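PDB 2DQ0: serine--tRNA ligase from Pyrococcus horikoshii, which is expected to catalyse the ATP-dependent attachment of serine to tRNA(Ser), and probably also to tRNA(Sec), by way of a seryl-adenylate intermediate. Local coordinates for residues L161-L166 against T293-F297; L195-I200 against I408-I414; L169-F174 against Y186-I192. One frame throughout, in Å; residues are numbered along the deposited sequence.

Contact 1 (L161-L166 against T293-F297); sequences LHVDLL and TKGIF. With SSA (5'-O-(N-(L-seryl)-sulfamoyl)adenosine), chain G; SO4 (sulfate ion), chain D.
The loop 293-297 belongs to the motif 2 loop of a class II synthetase, joining strands 273-282 and 301-311, and its irregular backbone packs against the first turn of helix 162-168. Leu161 is at the N-cap position; its O accepts from Leu165 N (3.1 Å), and His162 O from Leu166 N (2.8 Å). The closest backbone approach sets Val163 CA 5.0 Å from Gly295 CA. His162 supplies the polar link: with chi1 at 92° and chi2 at -85°, its imidazole reaches the loop, and Thr293 CG2 lies at the ring edge, 3.4 Å from His162 CE1. Gly295 adopts phi/psi -107/-105, and a CB there would clash with His162 NE2, so glycine fits this close approach. Val163 (chi1 t) sets CG2 3.5 Å from Gly295 N and 3.6 Å from Lys294 CD, a compact branched group packing on the loop. Poorly ordered Lys294 (chi1 3°, chi2 p, chi3 and chi4 t) runs past Val163 to put NZ 3.0 Å from Leu161 CD1, a very short approach to read cautiously. Deeper in, Leu166 (m,t) and Ile296 (p,t) meet CD1 to CD1 at 4.3 Å, and Ile296 also touches Ile414 of helix 410-420. Phe297 (chi1 t) belongs to the adenylate-analogue pocket, its O 3.2 Å from C2 of SSA. Ile296 N donates to His162 NE2 at 3.0 Å and a nearly straight 171°.

Contact 2 (L195-I200 against I408-I414); sequences LDLALI and IATSRAI. With SSA (5'-O-(N-(L-seryl)-sulfamoyl)adenosine), chain G; SO4 (sulfate ion), chain E.
Leu199 (m,t) forms the apolar centre, its CB pointing at segment 408-414: Leu199 CD1 lies 3.7 Å from Ala413 CB and 3.8 Å from Ile414 CG1, while Leu199 CD2 meets Ile408 CD1 at 4.0 Å. Small Ala413 leaves room for the leucine; Ile414 (m,t) reaches on to Leu195 CD2, 4.1 Å from its CG1. Helices 195-200 and 410-414 cross at 112°, axes 9.8 Å apart, with Asp196 CA and Thr410 CA 5.8 Å apart. This joins two class II signatures, the long motif 1 helix at the dimer interface and the motif 3 strand-helix unit, where Ala409 occupies the N-cap position. On the ligand side, Ser411 OG donates to SSA N3 (2.9 Å) and the Arg412 guanidinium lies with one face over the adenine. At the polar edge between the helices, Thr410 (p) sets CG2 3.8 Å from Ile200 CG1; its OG1 can give a weak hydrogen bond to Asp196 OD1 (3.2 Å) or to His303 O, and Asp196 OD2 is hydrogen-bonded to His303 ND1.

Contact 3 (L169-F174 against Y186-I192); sequences LGGADF and YYLLNEI. With SO4 (sulfate ion), chain F.
Strands 172-173 and 187-189 form a short antiparallel pair, linked through helix 175-180, that lies at the subunit interface. Asp173 and Tyr187 make the hydrogen-bonded pair (CA-CA 5.3 Å): Asp173 N donates to Tyr187 O at 3.0 Å and Tyr187 N to Asp173 O at 3.2 Å. One step on, Ala172 and Leu188 are the non-hydrogen-bonded pair (CA-CA 4.4 Å), where Ala172 CA approaches Tyr187 O to 3.3 Å in a CA-H...O contact. Leu189 N then donates to Gly171 O at 2.8 Å and 173°. Before the strand, Gly170 ends helix 162-168 in a Schellman motif; its phi/psi of 63/34 suits glycine. Glycine also suits position 171, where a CB would clash with Ile192 CG1, which packs 3.7 Å from Gly171 CA. Small Ala172 faces the same side as Leu188, with Ala172 CB 4.4 Å from Leu188 CD1. Phe174 (chi1 m) brings CE2 to 3.8 Å from Tyr186 CB. Phe174 N donates a hydrogen bond to O4 of a sulfate, 2.5 Å away, an ion probably from the crystallisation liquor. The polar side-chain ends find partners outside the two segments: Asp173 (chi1 t) caps a backbone N leading into helix 175-180 and forms a salt bridge with Arg176; Tyr186 OH bonds Gln301 O; Tyr187 OH bonds Pro256 O of the second subunit. Leu188 and Leu189 also pair antiparallel with a strand of that subunit. Main-chain groups thus hold the two strands together, while polar side chains and the far edge of strand 187-189 tie the pair to its surroundings and to the dimer partner.

The three contacts form a compact cluster in the class II catalytic core: contacts 1 and 3 lie 11 Å apart between centres, 2 and 3 13 Å, 1 and 2 14 Å. Helix 162-168 is followed directly by the first segment of contact 3, where Leu166 O probably bonds Gly171 N, and helix 190-209 carries contact 3 on into contact 2. In sequence, both segments of contact 3 fall between those of contact 1, whereas contacts 1 and 2 interleave. Contacts 1 and 2 converge at the adenylate analogue, beside helix 410-420, where Phe297 O probably accepts from Arg412 NE. Contacts 2 and 3 both touch the second subunit, so the cluster spans from adenine pocket to dimer interface.

Contact 1 (L161-L166 against T293-F297)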
# COMPACT_ATOMS: atom_id res chain seq x y z
N LEU A 161 15.75 8.53 -23.05
CA LEU A 161 14.47 8.26 -22.40
C LEU A 161 14.75 8.03 -20.92
O LEU A 161 15.83 7.53 -20.55
CB LEU A 161 13.85 7.01 -22.98
CG LEU A 161 13.22 7.32 -24.33
CD1 LEU A 161 12.81 5.99 -24.96
CD2 LEU A 161 12.04 8.30 -24.16
N HIS A 162 13.78 8.37 -20.08
CA HIS A 162 13.99 8.23 -18.64
C HIS A 162 14.39 6.81 -18.22
O HIS A 162 15.24 6.63 -17.33
CB HIS A 162 12.76 8.71 -17.85
CG HIS A 162 11.78 7.63 -17.55
ND1 HIS A 162 10.80 7.24 -18.43
CD2 HIS A 162 11.62 6.86 -16.44
CE1 HIS A 162 10.07 6.29 -17.88
NE2 HIS A 162 10.54 6.04 -16.68
N VAL A 163 13.81 5.81 -18.88
CA VAL A 163 14.10 4.43 -18.56
C VAL A 163 15.60 4.19 -18.74
O VAL A 163 16.26 3.64 -17.87
CB VAL A 163 13.34 3.47 -19.48
CG1 VAL A 163 13.34 2.08 -18.88
CG2 VAL A 163 11.92 3.98 -19.72
N ASP A 164 16.14 4.62 -19.87
CA ASP A 164 17.55 4.41 -20.10
C ASP A 164 18.41 5.16 -19.09
O ASP A 164 19.45 4.66 -18.66
CB ASP A 164 17.90 4.78 -21.54
CG ASP A 164 17.26 3.81 -22.53
OD1 ASP A 164 17.56 2.59 -22.43
OD2 ASP A 164 16.45 4.25 -23.39
N LEU A 165 17.97 6.35 -18.69
CA LEU A 165 18.70 7.12 -17.71
C LEU A 165 18.70 6.40 -16.35
O LEU A 165 19.71 6.37 -15.65
CB LEU A 165 18.10 8.54 -17.61
CG LEU A 165 18.52 9.47 -18.77
CD1 LEU A 165 17.60 10.69 -18.83
CD2 LEU A 165 19.99 9.93 -18.60
N LEU A 166 17.59 5.77 -15.97
CA LEU A 166 17.60 5.08 -14.69
C LEU A 166 18.67 4.02 -14.67
O LEU A 166 19.30 3.77 -13.63
CB LEU A 166 16.25 4.44 -14.38
CG LEU A 166 15.13 5.40 -13.99
CD1 LEU A 166 13.79 4.70 -14.17
CD2 LEU A 166 15.31 5.84 -12.54
N THR A 293 6.00 3.53 -22.91
CA THR A 293 7.06 3.93 -21.96
C THR A 293 7.20 2.79 -20.95
O THR A 293 6.26 2.50 -20.22
CB THR A 293 6.69 5.22 -21.21
OG1 THR A 293 6.37 6.26 -22.15
CG2 THR A 293 7.87 5.68 -20.37
N LYS A 294 8.39 2.17 -20.90
CA LYS A 294 8.64 0.99 -20.06
C LYS A 294 9.26 1.08 -18.66
O LYS A 294 9.62 0.05 -18.07
CB LYS A 294 9.45 -0.05 -20.86
CG LYS A 294 9.84 0.40 -22.26
CD LYS A 294 10.77 1.62 -22.25
CE LYS A 294 10.82 2.28 -23.62
NZ LYS A 294 11.65 3.52 -23.64
N GLY A 295 9.35 2.28 -18.11
CA GLY A 295 9.92 2.42 -16.78
C GLY A 295 8.96 2.73 -15.65
O GLY A 295 8.23 1.86 -15.19
N ILE A 296 8.95 3.97 -15.19
CA ILE A 296 8.08 4.36 -14.08
C ILE A 296 7.07 5.43 -14.44
O ILE A 296 6.61 6.19 -13.58
CB ILE A 296 8.91 4.84 -12.88
CG1 ILE A 296 9.72 6.09 -13.26
CG2 ILE A 296 9.80 3.73 -12.40
CD1 ILE A 296 10.61 6.63 -12.11
N PHE A 297 6.73 5.50 -15.71
CA PHE A 297 5.77 6.48 -16.17
C PHE A 297 4.34 6.03 -15.87
O PHE A 297 3.50 6.82 -15.46
CB PHE A 297 5.90 6.67 -17.67
CG PHE A 297 5.02 7.73 -18.21
CD1 PHE A 297 5.32 9.08 -17.99
CD2 PHE A 297 3.83 7.40 -18.87
CE1 PHE A 297 4.45 10.09 -18.42
CE2 PHE A 297 2.94 8.41 -19.30
CZ PHE A 297 3.26 9.76 -19.08
N10 SSA G . -6.66 12.73 -7.43
CA SSA G . -6.36 13.22 -8.78
CB SSA G . -5.45 14.42 -8.74
OG SSA G . -4.11 14.08 -8.36
C9 SSA G . -5.68 12.17 -9.66
O9 SSA G . -5.32 11.09 -9.20
N8 SSA G . -5.53 12.48 -10.96
S1 SSA G . -4.78 11.46 -11.95
O1S SSA G . -5.60 10.26 -11.96
O2S SSA G . -4.55 12.20 -13.18
O5' SSA G . -3.42 11.16 -11.23
C5' SSA G . -2.56 12.23 -10.91
C4' SSA G . -1.18 12.02 -11.46
O4' SSA G . -0.58 10.84 -10.90
C3' SSA G . -1.03 11.83 -12.95
O3' SSA G . -1.12 13.08 -13.61
C2' SSA G . 0.39 11.30 -12.99
O2' SSA G . 1.38 12.27 -12.74
C1' SSA G . 0.35 10.30 -11.83
N9 SSA G . -0.15 8.98 -12.20
C8 SSA G . -1.44 8.56 -12.45
N7 SSA G . -1.53 7.29 -12.76
C5 SSA G . -0.22 6.84 -12.73
C6 SSA G . 0.37 5.58 -12.99
N6 SSA G . -0.33 4.50 -13.33
N1 SSA G . 1.73 5.46 -12.85
C2 SSA G . 2.44 6.55 -12.48
N3 SSA G . 1.99 7.80 -12.22
C4 SSA G . 0.65 7.88 -12.38
S SO4 D . 2.45 5.44 -23.45
O1 SO4 D . 2.73 4.79 -22.16
O2 SO4 D . 3.69 6.06 -23.95
O3 SO4 D . 1.96 4.46 -24.45
O4 SO4 D . 1.41 6.46 -23.25

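Contact 2 (L195-I200 against I408-I414)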
# COMPACT_ATOMS: atom_id res chain seq x y z
N LEU A 195 15.67 11.01 -4.12
CA LEU A 195 14.97 11.99 -4.94
C LEU A 195 13.44 11.90 -4.77
O LEU A 195 12.75 12.92 -4.71
CB LEU A 195 15.36 11.80 -6.42
CG LEU A 195 14.68 12.76 -7.37
CD1 LEU A 195 15.03 14.20 -6.99
CD2 LEU A 195 15.11 12.46 -8.77
N ASP A 196 12.94 10.67 -4.70
CA ASP A 196 11.53 10.40 -4.53
C ASP A 196 11.08 11.02 -3.21
O ASP A 196 10.15 11.84 -3.20
CB ASP A 196 11.29 8.88 -4.52
CG ASP A 196 9.81 8.50 -4.44
OD1 ASP A 196 9.39 7.62 -5.20
OD2 ASP A 196 9.07 9.06 -3.62
N LEU A 197 11.74 10.65 -2.11
CA LEU A 197 11.38 11.23 -0.82
C LEU A 197 11.50 12.74 -0.80
O LEU A 197 10.66 13.42 -0.22
CB LEU A 197 12.23 10.69 0.32
CG LEU A 197 12.16 9.19 0.63
CD1 LEU A 197 12.79 9.00 2.00
CD2 LEU A 197 10.70 8.66 0.60
N ALA A 198 12.55 13.25 -1.44
CA ALA A 198 12.79 14.69 -1.49
C ALA A 198 11.62 15.40 -2.15
O ALA A 198 11.16 16.44 -1.65
CB ALA A 198 14.08 14.99 -2.24
N LEU A 199 11.13 14.84 -3.25
CA LEU A 199 10.00 15.43 -3.97
C LEU A 199 8.74 15.51 -3.10
O LEU A 199 8.00 16.48 -3.18
CB LEU A 199 9.75 14.64 -5.27
CG LEU A 199 10.68 14.99 -6.44
CD1 LEU A 199 10.58 13.99 -7.60
CD2 LEU A 199 10.31 16.37 -6.92
N ILE A 200 8.51 14.49 -2.27
CA ILE A 200 7.38 14.45 -1.36
C ILE A 200 7.51 15.62 -0.34
O ILE A 200 6.60 16.42 -0.20
CB ILE A 200 7.35 13.09 -0.60
CG1 ILE A 200 6.87 11.98 -1.54
CG2 ILE A 200 6.42 13.15 0.64
CD1 ILE A 200 7.00 10.58 -0.92
N ILE A 408 2.44 16.76 -6.44
CA ILE A 408 3.50 16.04 -7.14
C ILE A 408 3.33 14.53 -7.07
O ILE A 408 3.23 13.93 -6.00
CB ILE A 408 4.90 16.32 -6.57
CG1 ILE A 408 5.33 17.73 -6.89
CG2 ILE A 408 5.90 15.31 -7.16
CD1 ILE A 408 6.76 18.07 -6.36
N ALA A 409 3.27 13.89 -8.23
CA ALA A 409 3.20 12.45 -8.25
C ALA A 409 4.67 12.19 -8.58
O ALA A 409 5.13 12.49 -9.68
CB ALA A 409 2.25 11.98 -9.36
N THR A 410 5.43 11.67 -7.62
CA THR A 410 6.87 11.45 -7.79
C THR A 410 7.29 10.66 -9.03
O THR A 410 8.27 10.99 -9.67
CB THR A 410 7.51 10.78 -6.55
OG1 THR A 410 7.05 9.43 -6.44
CG2 THR A 410 7.14 11.51 -5.29
N SER A 411 6.55 9.60 -9.34
CA SER A 411 6.83 8.77 -10.51
C SER A 411 7.15 9.66 -11.73
O SER A 411 8.28 9.69 -12.22
CB SER A 411 5.61 7.90 -10.83
OG SER A 411 4.43 8.72 -10.86
N ARG A 412 6.16 10.40 -12.20
CA ARG A 412 6.35 11.25 -13.36
C ARG A 412 7.18 12.48 -13.15
O ARG A 412 7.68 13.05 -14.11
CB ARG A 412 5.00 11.61 -13.96
CG ARG A 412 4.27 10.35 -14.35
CD ARG A 412 3.06 10.62 -15.15
NE ARG A 412 2.52 9.38 -15.66
CZ ARG A 412 1.41 9.29 -16.37
NH1 ARG A 412 1.01 8.10 -16.80
NH2 ARG A 412 0.71 10.39 -16.65
N ALA A 413 7.34 12.91 -11.90
CA ALA A 413 8.16 14.08 -11.63
C ALA A 413 9.62 13.62 -11.86
O ALA A 413 10.46 14.34 -12.43
CB ALA A 413 7.97 14.54 -10.20
N ILE A 414 9.89 12.40 -11.44
CA ILE A 414 11.21 11.85 -11.59
C ILE A 414 11.53 11.70 -13.07
O ILE A 414 12.65 11.99 -13.48
CB ILE A 414 11.33 10.48 -10.83
CG1 ILE A 414 11.44 10.73 -9.33
CG2 ILE A 414 12.54 9.68 -11.32
CD1 ILE A 414 11.53 9.46 -8.51
N10 SSA G . -6.66 12.73 -7.43
CA SSA G . -6.36 13.22 -8.78
CB SSA G . -5.45 14.42 -8.74
OG SSA G . -4.11 14.08 -8.36
C9 SSA G . -5.68 12.17 -9.66
O9 SSA G . -5.32 11.09 -9.20
N8 SSA G . -5.53 12.48 -10.96
S1 SSA G . -4.78 11.46 -11.95
O1S SSA G . -5.60 10.26 -11.96
O2S SSA G . -4.55 12.20 -13.18
O5' SSA G . -3.42 11.16 -11.23
C5' SSA G . -2.56 12.23 -10.91
C4' SSA G . -1.18 12.02 -11.46
O4' SSA G . -0.58 10.84 -10.90
C3' SSA G . -1.03 11.83 -12.95
O3' SSA G . -1.12 13.08 -13.61
C2' SSA G . 0.39 11.30 -12.99
O2' SSA G . 1.38 12.27 -12.74
C1' SSA G . 0.35 10.30 -11.83
N9 SSA G . -0.15 8.98 -12.20
C8 SSA G . -1.44 8.56 -12.45
N7 SSA G . -1.53 7.29 -12.76
C5 SSA G . -0.22 6.84 -12.73
C6 SSA G . 0.37 5.58 -12.99
N6 SSA G . -0.33 4.50 -13.33
N1 SSA G . 1.73 5.46 -12.85
C2 SSA G . 2.44 6.55 -12.48
N3 SSA G . 1.99 7.80 -12.22
C4 SSA G . 0.65 7.88 -12.38
S SO4 E . -1.25 9.47 -20.05
O1 SO4 E . -2.02 8.70 -19.05
O2 SO4 E . -2.02 9.59 -21.31
O3 SO4 E . 0.02 8.77 -20.34
O4 SO4 E . -0.95 10.82 -19.53

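Contact 3 (L169-F174 against Y186-I192)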
# COMPACT_ATOMS: atom_id res chain seq x y z
N LEU A 169 22.23 5.47 -14.59
CA LEU A 169 22.37 6.08 -13.27
C LEU A 169 22.32 5.06 -12.12
O LEU A 169 22.53 5.43 -10.97
CB LEU A 169 21.26 7.11 -13.09
CG LEU A 169 21.64 8.59 -13.07
CD1 LEU A 169 22.68 8.86 -14.12
CD2 LEU A 169 20.39 9.46 -13.28
N GLY A 170 22.05 3.80 -12.45
CA GLY A 170 21.96 2.76 -11.44
C GLY A 170 20.82 3.00 -10.46
O GLY A 170 20.92 2.64 -9.28
N GLY A 171 19.72 3.58 -10.96
CA GLY A 171 18.60 3.91 -10.09
C GLY A 171 17.37 3.05 -10.05
O GLY A 171 16.39 3.40 -9.39
N ALA A 172 17.39 1.93 -10.75
CA ALA A 172 16.23 1.05 -10.75
C ALA A 172 16.59 -0.36 -11.17
O ALA A 172 17.64 -0.61 -11.76
CB ALA A 172 15.17 1.60 -11.68
N ASP A 173 15.72 -1.30 -10.83
CA ASP A 173 15.93 -2.67 -11.25
C ASP A 173 14.51 -3.11 -11.60
O ASP A 173 13.65 -3.25 -10.73
CB ASP A 173 16.54 -3.53 -10.14
CG ASP A 173 16.84 -4.98 -10.59
OD1 ASP A 173 16.20 -5.51 -11.53
OD2 ASP A 173 17.72 -5.60 -9.96
N PHE A 174 14.27 -3.27 -12.90
CA PHE A 174 12.99 -3.66 -13.40
C PHE A 174 12.86 -5.17 -13.48
O PHE A 174 11.85 -5.76 -13.05
CB PHE A 174 12.77 -3.03 -14.77
CG PHE A 174 12.52 -1.55 -14.71
CD1 PHE A 174 13.50 -0.64 -15.07
CD2 PHE A 174 11.28 -1.06 -14.28
CE1 PHE A 174 13.26 0.73 -15.00
CE2 PHE A 174 11.04 0.31 -14.20
CZ PHE A 174 12.03 1.20 -14.56
N TYR A 186 8.42 -2.17 -9.83
CA TYR A 186 9.84 -1.91 -9.92
C TYR A 186 10.51 -1.79 -8.54
O TYR A 186 9.82 -1.66 -7.53
CB TYR A 186 10.05 -0.57 -10.61
CG TYR A 186 9.22 0.49 -9.94
CD1 TYR A 186 7.93 0.75 -10.38
CD2 TYR A 186 9.68 1.15 -8.80
CE1 TYR A 186 7.11 1.63 -9.71
CE2 TYR A 186 8.86 2.06 -8.11
CZ TYR A 186 7.57 2.29 -8.57
OH TYR A 186 6.73 3.19 -7.96
N TYR A 187 11.84 -1.87 -8.52
CA TYR A 187 12.61 -1.63 -7.31
C TYR A 187 13.27 -0.31 -7.73
O TYR A 187 13.77 -0.20 -8.86
CB TYR A 187 13.75 -2.64 -7.04
CG TYR A 187 13.35 -3.99 -6.50
CD1 TYR A 187 12.92 -5.00 -7.37
CD2 TYR A 187 13.38 -4.26 -5.13
CE1 TYR A 187 12.54 -6.23 -6.90
CE2 TYR A 187 13.00 -5.50 -4.64
CZ TYR A 187 12.58 -6.48 -5.54
OH TYR A 187 12.21 -7.72 -5.09
N LEU A 188 13.22 0.69 -6.86
CA LEU A 188 13.86 1.96 -7.14
C LEU A 188 15.12 1.94 -6.23
O LEU A 188 15.06 1.47 -5.07
CB LEU A 188 12.91 3.08 -6.77
CG LEU A 188 12.52 4.13 -7.81
CD1 LEU A 188 12.12 3.52 -9.16
CD2 LEU A 188 11.38 4.92 -7.20
N LEU A 189 16.25 2.42 -6.75
CA LEU A 189 17.51 2.37 -6.02
C LEU A 189 18.28 3.68 -5.86
O LEU A 189 18.01 4.68 -6.54
CB LEU A 189 18.46 1.37 -6.69
CG LEU A 189 17.91 -0.01 -7.06
CD1 LEU A 189 18.80 -0.64 -8.11
CD2 LEU A 189 17.83 -0.92 -5.84
N ASN A 190 19.23 3.64 -4.92
CA ASN A 190 20.12 4.75 -4.61
C ASN A 190 19.58 6.18 -4.59
O ASN A 190 18.57 6.46 -3.94
CB ASN A 190 21.33 4.69 -5.54
CG ASN A 190 21.97 3.34 -5.51
OD1 ASN A 190 22.01 2.64 -6.51
ND2 ASN A 190 22.47 2.94 -4.34
N GLU A 191 20.26 7.07 -5.30
CA GLU A 191 19.85 8.45 -5.27
C GLU A 191 18.42 8.67 -5.73
O GLU A 191 17.77 9.62 -5.30
CB GLU A 191 20.85 9.33 -6.03
CG GLU A 191 21.58 8.59 -7.12
CD GLU A 191 22.83 7.88 -6.63
OE1 GLU A 191 22.97 6.68 -6.93
OE2 GLU A 191 23.68 8.52 -5.98
N ILE A 192 17.90 7.77 -6.56
CA ILE A 192 16.53 7.94 -7.01
C ILE A 192 15.55 7.77 -5.83
O ILE A 192 14.47 8.35 -5.82
CB ILE A 192 16.18 6.94 -8.12
CG1 ILE A 192 17.11 7.16 -9.32
CG2 ILE A 192 14.72 7.12 -8.54
CD1 ILE A 192 17.00 8.58 -9.95
S SO4 F . 16.57 -3.78 -15.60
O1 SO4 F . 15.44 -3.95 -16.55
O2 SO4 F . 17.73 -3.20 -16.32
O3 SO4 F . 16.94 -5.09 -15.02
O4 SO4 F . 16.17 -2.87 -14.52